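Glycosyl hydrolases family 2, sugar binding domain protein (Bacteroides uniformis str. 3978 T3 ii, PDB 6D1P) probably hydrolyses the O-glycosidic bonds of beta-glucuronides, as a gut-bacterial beta-glucuronidase of glycosyl hydrolase family 2. Local coordinates at residues Glu289-Asn293 with Gly294-Arg298; Leu407-Met410 with Ile411-Arg415; Tyr487-Arg490 with Phe491-Arg495. All coordinates share one frame; numbering follows the deposited sequence.

Contact 1. Residues Glu289-Asn293 with Gly294-Arg298; sequences ELIDN and GDTLR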
ATOM      1  N   GLU A 289      25.417 -34.493 -23.850  1.00 52.85           N
ATOM      2  CA  GLU A 289      26.724 -33.879 -23.711  1.00 52.41           C
ATOM      3  C   GLU A 289      27.172 -33.368 -25.065  1.00 50.05           C
ATOM      4  O   GLU A 289      27.171 -34.115 -26.047  1.00 51.44           O
ATOM      5  CB  GLU A 289      27.721 -34.894 -23.155  1.00 53.70           C
ATOM      6  CG  GLU A 289      28.681 -34.312 -22.168  1.00 56.50           C
ATOM      7  CD  GLU A 289      29.817 -35.252 -21.878  1.00 63.95           C
ATOM      8  OE1 GLU A 289      29.546 -36.378 -21.405  1.00 61.90           O
ATOM      9  OE2 GLU A 289      30.976 -34.868 -22.148  1.00 67.79           O
ATOM     10  N   LEU A 290      27.553 -32.106 -25.114  1.00 47.26           N
ATOM     11  CA  LEU A 290      27.993 -31.487 -26.349  1.00 46.93           C
ATOM     12  C   LEU A 290      29.254 -30.693 -26.062  1.00 52.45           C
ATOM     13  O   LEU A 290      29.364 -30.049 -25.013  1.00 56.33           O
ATOM     14  CB  LEU A 290      26.904 -30.580 -26.931  1.00 49.19           C
ATOM     15  CG  LEU A 290      27.305 -29.821 -28.193  1.00 49.63           C
ATOM     16  CD1 LEU A 290      27.519 -30.810 -29.337  1.00 55.63           C
ATOM     17  CD2 LEU A 290      26.259 -28.783 -28.555  1.00 51.58           C
ATOM     18  N   ILE A 291      30.203 -30.737 -26.994  1.00 52.67           N
ATOM     19  CA  ILE A 291      31.502 -30.102 -26.828  1.00 51.77           C
ATOM     20  C   ILE A 291      31.728 -29.118 -27.964  1.00 54.31           C
ATOM     21  O   ILE A 291      31.421 -29.414 -29.123  1.00 58.59           O
ATOM     22  CB  ILE A 291      32.634 -31.148 -26.784  1.00 53.34           C
ATOM     23  CG1 ILE A 291      32.343 -32.187 -25.704  1.00 48.90           C
ATOM     24  CG2 ILE A 291      33.978 -30.469 -26.529  1.00 51.45           C
ATOM     25  CD1 ILE A 291      33.058 -33.494 -25.904  1.00 51.86           C
ATOM     26  N   ASP A 292      32.245 -27.940 -27.623  1.00 53.89           N
ATOM     27  CA  ASP A 292      32.807 -27.027 -28.605  1.00 55.09           C
ATOM     28  C   ASP A 292      33.854 -26.180 -27.905  1.00 54.64           C
ATOM     29  O   ASP A 292      33.701 -25.840 -26.729  1.00 56.25           O
ATOM     30  CB  ASP A 292      31.740 -26.138 -29.249  1.00 64.15           C
ATOM     31  CG  ASP A 292      32.183 -25.581 -30.587  1.00 65.12           C
ATOM     32  OD1 ASP A 292      32.724 -26.368 -31.397  1.00 66.57           O
ATOM     33  OD2 ASP A 292      31.990 -24.366 -30.825  1.00 66.97           O
ATOM     34  N   ASN A 293      34.928 -25.867 -28.637  1.00 57.04           N
ATOM     35  CA  ASN A 293      36.027 -25.032 -28.137  1.00 56.96           C
ATOM     36  C   ASN A 293      36.572 -25.543 -26.804  1.00 54.35           C
ATOM     37  O   ASN A 293      37.035 -24.765 -25.968  1.00 58.99           O
ATOM     38  CB  ASN A 293      35.596 -23.566 -28.024  1.00 57.79           C
ATOM     39  CG  ASN A 293      35.374 -22.906 -29.393  1.00 61.67           C
ATOM     40  OD1 ASN A 293      35.264 -23.583 -30.415  1.00 57.96           O
ATOM     41  ND2 ASN A 293      35.309 -21.576 -29.407  1.00 63.02           N
ATOM     42  N   GLY A 294      36.514 -26.863 -26.601  1.00 50.99           N
ATOM     43  CA  GLY A 294      37.018 -27.509 -25.407  1.00 51.60           C
ATOM     44  C   GLY A 294      36.037 -27.619 -24.254  1.00 56.42           C
ATOM     45  O   GLY A 294      36.230 -28.469 -23.363  1.00 39.57           O
ATOM     46  N   ASP A 295      35.004 -26.775 -24.233  1.00 60.43           N
ATOM     47  CA  ASP A 295      34.045 -26.741 -23.140  1.00 56.68           C
ATOM     48  C   ASP A 295      32.949 -27.771 -23.364  1.00 53.89           C
ATOM     49  O   ASP A 295      32.535 -28.034 -24.494  1.00 58.08           O
ATOM     50  CB  ASP A 295      33.444 -25.340 -23.012  1.00 57.56           C
ATOM     51  CG  ASP A 295      34.504 -24.276 -22.837  1.00 60.64           C
ATOM     52  OD1 ASP A 295      35.379 -24.482 -21.962  1.00 61.02           O
ATOM     53  OD2 ASP A 295      34.482 -23.260 -23.579  1.00 59.59           O
ATOM     54  N   THR A 296      32.474 -28.351 -22.276  1.00 56.02           N
ATOM     55  CA  THR A 296      31.485 -29.418 -22.334  1.00 55.80           C
ATOM     56  C   THR A 296      30.149 -28.923 -21.787  1.00 58.19           C
ATOM     57  O   THR A 296      30.006 -28.710 -20.575  1.00 51.43           O
ATOM     58  CB  THR A 296      31.972 -30.631 -21.555  1.00 56.48           C
ATOM     59  OG1 THR A 296      33.190 -31.097 -22.145  1.00 60.99           O
ATOM     60  CG2 THR A 296      30.941 -31.739 -21.585  1.00 56.69           C
ATOM     61  N   LEU A 297      29.177 -28.749 -22.681  1.00 55.35           N
ATOM     62  CA  LEU A 297      27.796 -28.522 -22.277  1.00 46.58           C
ATOM     63  C   LEU A 297      27.173 -29.860 -21.907  1.00 49.81           C
ATOM     64  O   LEU A 297      27.130 -30.785 -22.727  1.00 50.66           O
ATOM     65  CB  LEU A 297      27.007 -27.849 -23.396  1.00 51.06           C
ATOM     66  CG  LEU A 297      25.523 -27.583 -23.110  1.00 52.44           C
ATOM     67  CD1 LEU A 297      25.349 -26.501 -22.047  1.00 48.04           C
ATOM     68  CD2 LEU A 297      24.783 -27.210 -24.384  1.00 48.78           C
ATOM     69  N   ARG A 298      26.719 -29.977 -20.668  1.00 52.53           N
ATOM     70  CA  ARG A 298      26.065 -31.183 -20.195  1.00 53.18           C
ATOM     71  C   ARG A 298      24.690 -30.836 -19.655  1.00 52.59           C
ATOM     72  O   ARG A 298      24.484 -29.767 -19.070  1.00 52.25           O
ATOM     73  CB  ARG A 298      26.871 -31.871 -19.093  1.00 52.95           C
ATOM     74  CG  ARG A 298      26.258 -33.180 -18.609  1.00 56.53           C
ATOM     75  CD  ARG A 298      27.013 -33.759 -17.426  1.00 59.90           C
ATOM     76  NE  ARG A 298      28.354 -33.193 -17.333  1.00 70.20           N
ATOM     77  CZ  ARG A 298      29.410 -33.656 -17.995  1.00 68.97           C
ATOM     78  NH1 ARG A 298      29.279 -34.704 -18.808  1.00 62.21           N
ATOM     79  NH2 ARG A 298      30.589 -33.063 -17.848  1.00 66.43           N
TER
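The carbonyl oxygen of Leu290 is gripped twice from the neighbouring strand: Leu297 N donates to Leu290 O at 2.7 Å, and a CA-H...O contact reaches it from Thr296. The return bond, from Leu290 N to Leu297 O, is straighter at the hydrogen, at 166°. Beside this pair, Glu289 and Arg298 lie alongside each other and point the same way. Glu289 OE1 forms a salt bridge with Arg298 NH1 (3.1 Å), meeting the guanidinium at its edge, near its plane, while the two flat groups are turned 61° apart. The Glu289 chain runs extended past CG, which brings OE2 to 3.2 Å from Thr296 CG2. Replacing Glu289 by a leucine would probably deprive the Arg298 guanidinium of this carboxylate mate and leave its end freer to turn. On the same face Ile291 CG1 packs 3.8 Å from Thr296 OG1. Leu290 and Leu297 point to the other face, where both rest on Phe204. At the tip, Asp295 N bonds to Asp292 O (3.0 Å), while the Asp292 carboxylate forms a salt bridge with Lys239. Gly294 has a positive phi of 88°, where a side chain would jam against Asn293 O. This is a two-residue beta hairpin closed by a type I' turn with Asn-Gly at its corners, at the edge of an antiparallel sheet in the glycosyl hydrolase family 2 E-set domain.

Contact 2. Residues Leu407-Met410 with Ile411-Arg415; sequences LTNM and IEQHR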
ATOM      1  N   LEU A 407      -0.912 -24.180 -20.708  1.00 27.06           N
ATOM      2  CA  LEU A 407      -1.033 -25.626 -20.878  1.00 28.79           C
ATOM      3  C   LEU A 407       0.169 -26.171 -21.632  1.00 27.85           C
ATOM      4  O   LEU A 407       0.792 -27.154 -21.210  1.00 24.86           O
ATOM      5  CB  LEU A 407      -2.329 -25.978 -21.602  1.00 24.21           C
ATOM      6  CG  LEU A 407      -2.515 -27.475 -21.818  1.00 25.95           C
ATOM      7  CD1 LEU A 407      -2.500 -28.216 -20.506  1.00 19.30           C
ATOM      8  CD2 LEU A 407      -3.817 -27.720 -22.558  1.00 27.45           C
ATOM      9  N   THR A 408       0.538 -25.494 -22.723  1.00 27.62           N
ATOM     10  CA  THR A 408       1.694 -25.892 -23.518  1.00 27.20           C
ATOM     11  C   THR A 408       2.969 -25.873 -22.686  1.00 30.34           C
ATOM     12  O   THR A 408       3.750 -26.835 -22.702  1.00 34.16           O
ATOM     13  CB  THR A 408       1.815 -24.968 -24.730  1.00 26.64           C
ATOM     14  OG1 THR A 408       0.638 -25.106 -25.540  1.00 26.21           O
ATOM     15  CG2 THR A 408       3.045 -25.287 -25.550  1.00 25.06           C
ATOM     16  N   ASN A 409       3.183 -24.791 -21.929  1.00 27.68           N
ATOM     17  CA  ASN A 409       4.394 -24.673 -21.124  1.00 26.28           C
ATOM     18  C   ASN A 409       4.423 -25.723 -20.020  1.00 26.26           C
ATOM     19  O   ASN A 409       5.463 -26.341 -19.768  1.00 26.10           O
ATOM     20  CB  ASN A 409       4.507 -23.267 -20.525  1.00 25.56           C
ATOM     21  CG  ASN A 409       4.929 -22.221 -21.539  1.00 29.28           C
ATOM     22  OD1 ASN A 409       5.474 -22.541 -22.583  1.00 32.81           O
ATOM     23  ND2 ASN A 409       4.694 -20.951 -21.216  1.00 29.53           N
ATOM     24  N   MET A 410       3.294 -25.938 -19.350  1.00 23.47           N
ATOM     25  CA  MET A 410       3.256 -26.903 -18.259  1.00 23.55           C
ATOM     26  C   MET A 410       3.620 -28.302 -18.743  1.00 26.62           C
ATOM     27  O   MET A 410       4.422 -29.000 -18.117  1.00 27.53           O
ATOM     28  CB  MET A 410       1.875 -26.913 -17.624  1.00 23.17           C
ATOM     29  CG  MET A 410       1.830 -27.655 -16.321  1.00 24.81           C
ATOM     30  SD  MET A 410       0.152 -27.792 -15.716  1.00 28.34           S
ATOM     31  CE  MET A 410      -0.598 -28.664 -17.081  1.00 24.36           C
ATOM     32  N   ILE A 411       3.025 -28.724 -19.858  1.00 29.05           N
ATOM     33  CA  ILE A 411       3.277 -30.052 -20.396  1.00 27.94           C
ATOM     34  C   ILE A 411       4.707 -30.159 -20.903  1.00 28.35           C
ATOM     35  O   ILE A 411       5.430 -31.100 -20.571  1.00 32.69           O
ATOM     36  CB  ILE A 411       2.258 -30.369 -21.501  1.00 32.42           C
ATOM     37  CG1 ILE A 411       0.881 -30.623 -20.884  1.00 29.94           C
ATOM     38  CG2 ILE A 411       2.735 -31.547 -22.331  1.00 29.16           C
ATOM     39  CD1 ILE A 411      -0.223 -30.613 -21.898  1.00 28.70           C
ATOM     40  N   GLU A 412       5.146 -29.190 -21.700  1.00 30.60           N
ATOM     41  CA  GLU A 412       6.494 -29.278 -22.249  1.00 34.64           C
ATOM     42  C   GLU A 412       7.560 -29.228 -21.160  1.00 35.64           C
ATOM     43  O   GLU A 412       8.587 -29.904 -21.274  1.00 36.69           O
ATOM     44  CB  GLU A 412       6.716 -28.172 -23.278  1.00 35.96           C
ATOM     45  CG  GLU A 412       6.180 -28.555 -24.658  1.00 38.28           C
ATOM     46  CD  GLU A 412       6.317 -27.447 -25.677  1.00 41.29           C
ATOM     47  OE1 GLU A 412       6.740 -26.325 -25.293  1.00 49.00           O
ATOM     48  OE2 GLU A 412       5.986 -27.691 -26.858  1.00 37.34           O
ATOM     49  N   GLN A 413       7.322 -28.462 -20.090  1.00 30.55           N
ATOM     50  CA  GLN A 413       8.324 -28.268 -19.053  1.00 28.20           C
ATOM     51  C   GLN A 413       8.349 -29.387 -18.019  1.00 28.75           C
ATOM     52  O   GLN A 413       9.375 -29.569 -17.359  1.00 30.56           O
ATOM     53  CB  GLN A 413       8.101 -26.909 -18.365  1.00 29.01           C
ATOM     54  CG  GLN A 413       8.596 -25.725 -19.217  1.00 29.47           C
ATOM     55  CD  GLN A 413       8.027 -24.367 -18.795  1.00 28.68           C
ATOM     56  OE1 GLN A 413       7.641 -24.162 -17.647  1.00 29.15           O
ATOM     57  NE2 GLN A 413       7.978 -23.442 -19.733  1.00 28.29           N
ATOM     58  N   HIS A 414       7.264 -30.145 -17.859  1.00 31.62           N
ATOM     59  CA  HIS A 414       7.205 -31.187 -16.839  1.00 30.92           C
ATOM     60  C   HIS A 414       6.993 -32.597 -17.382  1.00 31.55           C
ATOM     61  O   HIS A 414       6.883 -33.537 -16.584  1.00 28.18           O
ATOM     62  CB  HIS A 414       6.092 -30.874 -15.831  1.00 24.69           C
ATOM     63  CG  HIS A 414       6.413 -29.738 -14.924  1.00 28.71           C
ATOM     64  ND1 HIS A 414       5.525 -29.260 -13.984  1.00 29.31           N
ATOM     65  CD2 HIS A 414       7.532 -28.984 -14.806  1.00 27.51           C
ATOM     66  CE1 HIS A 414       6.084 -28.258 -13.328  1.00 27.95           C
ATOM     67  NE2 HIS A 414       7.304 -28.076 -13.803  1.00 27.15           N
ATOM     68  N   ARG A 415       6.939 -32.787 -18.700  1.00 30.63           N
ATOM     69  CA  ARG A 415       6.573 -34.104 -19.216  1.00 28.49           C
ATOM     70  C   ARG A 415       7.589 -35.193 -18.896  1.00 31.90           C
ATOM     71  O   ARG A 415       7.229 -36.370 -18.921  1.00 36.66           O
ATOM     72  CB  ARG A 415       6.380 -34.047 -20.712  1.00 27.65           C
ATOM     73  CG  ARG A 415       7.600 -33.629 -21.463  1.00 32.21           C
ATOM     74  CD  ARG A 415       7.226 -33.572 -22.911  1.00 33.98           C
ATOM     75  NE  ARG A 415       8.065 -32.703 -23.713  1.00 37.15           N
ATOM     76  CZ  ARG A 415       7.662 -32.206 -24.875  1.00 43.55           C
ATOM     77  NH1 ARG A 415       6.446 -32.501 -25.313  1.00 41.67           N
ATOM     78  NH2 ARG A 415       8.448 -31.411 -25.589  1.00 44.56           N
TER
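Leu407 and Ile411, one helical turn apart, lie side by side and point the same way, the terminal methyls Leu407 CD1 and Ile411 CD1 meeting at 3.6 Å. They belong to helix 397-414, which makes the crossover between the parallel strands 382-386 and 420-432 of the TIM barrel. With CG anti to the backbone N (chi1 180°), Leu407 brings its CD1 branch alongside the Ile411 CD1 methyl. The pair packs outward on the neighbouring elements, Leu407 on Leu425 and Leu450, Ile411 on Trp423 and Ala454.

The next pair along, Thr408 and Glu412, runs alongside in the same sense, the methyl CG2 of Thr408 lying 3.8 Å from Glu412 OE1; the Thr408 hydroxyl turns back to bond Arg404 O. Asn409 and Gln413 repeat the pattern with their amide planes nearly parallel, 18° apart. Gln413 NE2 comes to 3.6 Å from Asn409 CB, yet the amide N-H groups are used elsewhere, Asn409 ND2 on Asp135 and Gln413 NE2 on Glu136 O, while Gln413 OE1 takes Gln367. These bonds fix the rotation of the amides, and those to Asp135 and Glu136 join the barrel helix to the sugar-binding domain.

Beneath the side chains the backbone bonds are regular at first, with Glu412 N 2.9 Å from Thr408 O and nearly straight at the hydrogen. They weaken towards the C-terminal end, where His414 N lies 3.1 Å from Met410 O at only 133°. His414 ND1 hydrogen-bonds Glu385 OE2, which fixes the turn of the ring, and the ring meets His417 edge-to-face. Just beyond, Glu412 CG sits 3.6 Å above one face of the Arg415 guanidinium, displaced towards its rim.

Contact 3. Residues Tyr487-Arg490 with Phe491-Arg495; sequences YGRR and FRNYR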
ATOM      1  N   TYR A 487     -19.490 -29.310   3.152  1.00 23.88           N
ATOM      2  CA  TYR A 487     -20.424 -28.434   2.461  1.00 28.58           C
ATOM      3  C   TYR A 487     -21.769 -29.089   2.190  1.00 29.59           C
ATOM      4  O   TYR A 487     -22.734 -28.377   1.883  1.00 31.97           O
ATOM      5  CB  TYR A 487     -19.828 -27.943   1.143  1.00 25.40           C
ATOM      6  CG  TYR A 487     -18.601 -27.077   1.285  1.00 28.76           C
ATOM      7  CD1 TYR A 487     -18.650 -25.878   2.002  1.00 23.74           C
ATOM      8  CD2 TYR A 487     -17.396 -27.444   0.684  1.00 25.94           C
ATOM      9  CE1 TYR A 487     -17.526 -25.072   2.118  1.00 24.91           C
ATOM     10  CE2 TYR A 487     -16.267 -26.644   0.798  1.00 25.15           C
ATOM     11  CZ  TYR A 487     -16.348 -25.449   1.508  1.00 24.90           C
ATOM     12  OH  TYR A 487     -15.244 -24.651   1.635  1.00 20.75           O
ATOM     13  N   GLY A 488     -21.856 -30.417   2.291  1.00 28.64           N
ATOM     14  CA  GLY A 488     -23.123 -31.088   2.112  1.00 31.13           C
ATOM     15  C   GLY A 488     -23.307 -32.350   2.930  1.00 28.65           C
ATOM     16  O   GLY A 488     -22.386 -33.161   3.032  1.00 27.49           O
ATOM     17  N   ARG A 489     -24.496 -32.508   3.519  1.00 27.18           N
ATOM     18  CA  ARG A 489     -24.917 -33.718   4.218  1.00 33.38           C
ATOM     19  C   ARG A 489     -23.937 -34.109   5.326  1.00 34.93           C
ATOM     20  O   ARG A 489     -23.131 -33.284   5.775  1.00 32.79           O
ATOM     21  CB  ARG A 489     -25.103 -34.860   3.209  1.00 30.41           C
ATOM     22  CG  ARG A 489     -25.846 -34.415   1.940  1.00 36.82           C
ATOM     23  CD  ARG A 489     -26.288 -35.587   1.070  1.00 34.56           C
ATOM     24  NE  ARG A 489     -27.123 -36.499   1.838  1.00 35.55           N
ATOM     25  CZ  ARG A 489     -27.284 -37.786   1.548  1.00 40.68           C
ATOM     26  NH1 ARG A 489     -26.664 -38.310   0.494  1.00 35.95           N
ATOM     27  NH2 ARG A 489     -28.056 -38.549   2.319  1.00 36.27           N
ATOM     28  N   ARG A 490     -24.003 -35.356   5.776  1.00 27.04           N
ATOM     29  CA  ARG A 490     -23.198 -35.823   6.893  1.00 27.61           C
ATOM     30  C   ARG A 490     -21.973 -36.562   6.368  1.00 25.73           C
ATOM     31  O   ARG A 490     -21.948 -37.035   5.229  1.00 25.30           O
ATOM     32  CB  ARG A 490     -24.039 -36.720   7.811  1.00 33.12           C
ATOM     33  CG  ARG A 490     -25.240 -35.993   8.452  1.00 30.13           C
ATOM     34  CD  ARG A 490     -26.097 -36.920   9.337  1.00 34.21           C
ATOM     35  NE  ARG A 490     -26.526 -38.118   8.620  1.00 33.96           N
ATOM     36  CZ  ARG A 490     -26.290 -39.380   9.002  1.00 44.78           C
ATOM     37  NH1 ARG A 490     -25.640 -39.641  10.131  1.00 37.57           N
ATOM     38  NH2 ARG A 490     -26.726 -40.402   8.251  1.00 45.84           N
ATOM     39  N   PHE A 491     -20.926 -36.634   7.194  1.00 25.41           N
ATOM     40  CA  PHE A 491     -19.762 -37.362   6.700  1.00 26.27           C
ATOM     41  C   PHE A 491     -20.044 -38.860   6.617  1.00 30.40           C
ATOM     42  O   PHE A 491     -19.418 -39.563   5.811  1.00 28.71           O
ATOM     43  CB  PHE A 491     -18.493 -37.040   7.524  1.00 25.69           C
ATOM     44  CG  PHE A 491     -18.506 -37.497   8.972  1.00 26.17           C
ATOM     45  CD1 PHE A 491     -18.396 -38.846   9.308  1.00 30.72           C
ATOM     46  CD2 PHE A 491     -18.525 -36.565   9.995  1.00 26.52           C
ATOM     47  CE1 PHE A 491     -18.378 -39.260  10.643  1.00 30.14           C
ATOM     48  CE2 PHE A 491     -18.492 -36.955  11.333  1.00 27.35           C
ATOM     49  CZ  PHE A 491     -18.417 -38.306  11.659  1.00 32.26           C
ATOM     50  N   ARG A 492     -21.025 -39.343   7.380  1.00 28.08           N
ATOM     51  CA  ARG A 492     -21.470 -40.724   7.240  1.00 29.10           C
ATOM     52  C   ARG A 492     -22.142 -40.994   5.891  1.00 31.62           C
ATOM     53  O   ARG A 492     -22.271 -42.162   5.499  1.00 34.87           O
ATOM     54  CB  ARG A 492     -22.403 -41.070   8.404  1.00 27.19           C
ATOM     55  CG  ARG A 492     -21.648 -41.336   9.705  1.00 26.20           C
ATOM     56  CD  ARG A 492     -22.564 -41.353  10.910  1.00 25.83           C
ATOM     57  NE  ARG A 492     -21.859 -41.768  12.131  1.00 30.25           N
ATOM     58  CZ  ARG A 492     -21.335 -40.924  13.023  1.00 30.23           C
ATOM     59  NH1 ARG A 492     -21.413 -39.608  12.844  1.00 30.41           N
ATOM     60  NH2 ARG A 492     -20.729 -41.386  14.104  1.00 28.95           N
ATOM     61  N   ASN A 493     -22.526 -39.955   5.149  1.00 25.15           N
ATOM     62  CA  ASN A 493     -23.083 -40.139   3.811  1.00 27.22           C
ATOM     63  C   ASN A 493     -22.020 -40.287   2.730  1.00 27.89           C
ATOM     64  O   ASN A 493     -22.372 -40.290   1.542  1.00 31.84           O
ATOM     65  CB  ASN A 493     -24.006 -38.967   3.474  1.00 28.77           C
ATOM     66  CG  ASN A 493     -25.170 -38.866   4.434  1.00 32.03           C
ATOM     67  OD1 ASN A 493     -25.509 -37.787   4.919  1.00 29.66           O
ATOM     68  ND2 ASN A 493     -25.801 -40.017   4.719  1.00 33.51           N
ATOM     69  N   TYR A 494     -20.745 -40.435   3.112  1.00 24.11           N
ATOM     70  CA  TYR A 494     -19.649 -40.353   2.147  1.00 25.63           C
ATOM     71  C   TYR A 494     -19.736 -41.453   1.090  1.00 25.60           C
ATOM     72  O   TYR A 494     -19.682 -41.179  -0.113  1.00 25.04           O
ATOM     73  CB  TYR A 494     -18.296 -40.419   2.876  1.00 25.33           C
ATOM     74  CG  TYR A 494     -17.122 -40.722   1.947  1.00 24.17           C
ATOM     75  CD1 TYR A 494     -16.908 -39.975   0.793  1.00 21.29           C
ATOM     76  CD2 TYR A 494     -16.232 -41.749   2.227  1.00 25.07           C
ATOM     77  CE1 TYR A 494     -15.854 -40.255  -0.056  1.00 23.76           C
ATOM     78  CE2 TYR A 494     -15.165 -42.037   1.378  1.00 21.50           C
ATOM     79  CZ  TYR A 494     -14.984 -41.292   0.241  1.00 25.46           C
ATOM     80  OH  TYR A 494     -13.930 -41.573  -0.611  1.00 23.20           O
ATOM     81  N   ARG A 495     -19.811 -42.711   1.521  1.00 27.96           N
ATOM     82  CA  ARG A 495     -19.808 -43.800   0.553  1.00 30.12           C
ATOM     83  C   ARG A 495     -20.940 -43.646  -0.457  1.00 22.95           C
ATOM     84  O   ARG A 495     -20.731 -43.826  -1.658  1.00 26.70           O
ATOM     85  CB  ARG A 495     -19.906 -45.153   1.268  1.00 32.33           C
ATOM     86  CG  ARG A 495     -19.870 -46.343   0.312  1.00 32.82           C
ATOM     87  CD  ARG A 495     -20.434 -47.610   0.956  1.00 43.99           C
ATOM     88  NE  ARG A 495     -19.526 -48.234   1.917  1.00 44.98           N
ATOM     89  CZ  ARG A 495     -19.934 -48.856   3.024  1.00 53.02           C
ATOM     90  NH1 ARG A 495     -21.233 -48.916   3.310  1.00 48.46           N
ATOM     91  NH2 ARG A 495     -19.044 -49.411   3.852  1.00 48.02           N
TER
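Asn493 OD1 accepts a hydrogen bond from Arg490 N at 3.0 Å, with an angle of 157° at the hydrogen, and in return Asn493 N donates to Arg490 O, also at 3.0 Å. CG of Asn493 stands anti to its carbonyl carbon (chi1 -61°), which swings the amide back over the chain towards that N-H. The same oxygen lies 3.4 Å from Arg489 CB. Bent at chi3, the Arg489 side chain then crosses the asparagine at about a right angle and stacks its guanidinium on the amide: the planes are 15° apart and Asn493 CG lies 3.6 Å above the guanidinium, offset towards its rim. The Arg490 guanidinium, by contrast, stands nearly perpendicular to the same amide.

Residues 491-493 form a short 3-10 turn that leads from the loop after strand 477-479 of the TIM-barrel domain into helix 494-503, with Asn493 at the N-cap position but making no capping bond through its side chain. Tyr494 N continues the turn by bonding to Phe491 O at 3.1 Å.

Farther out, Arg490 NH1 comes to 3.6 Å from Arg492 CD, and Arg492 CB lies over one face of the Arg490 guanidinium. Arg490 NH1 is held by a salt bridge to Asp538, which Arg492 also approaches, weakly. The Phe491 ring packs against Trp559 and Leu556 of helix 550-564, and the Tyr494 hydroxyl hydrogen-bonds Glu498.

All three contacts are local, lie in series along the chain and neither nest nor cross. From the N terminus, contact 1 closes the hairpin between strands 284-292 and 295-303, at the surface of the E-set domain. The chain then enters the TIM barrel, where contact 2 spans the C-terminal part of helix 397-414, closing no loop but joining successive turns; the flank of this helix meets residues of the sugar-binding range. Contact 3 follows in the same barrel range and closes the turn leading into helix 494-503. Contacts 1 and 2 lie on one side of the chain's centre, their own centres 27 Å apart, whereas contacts 1 and 3 are on opposite sides, with centres 61 Å apart.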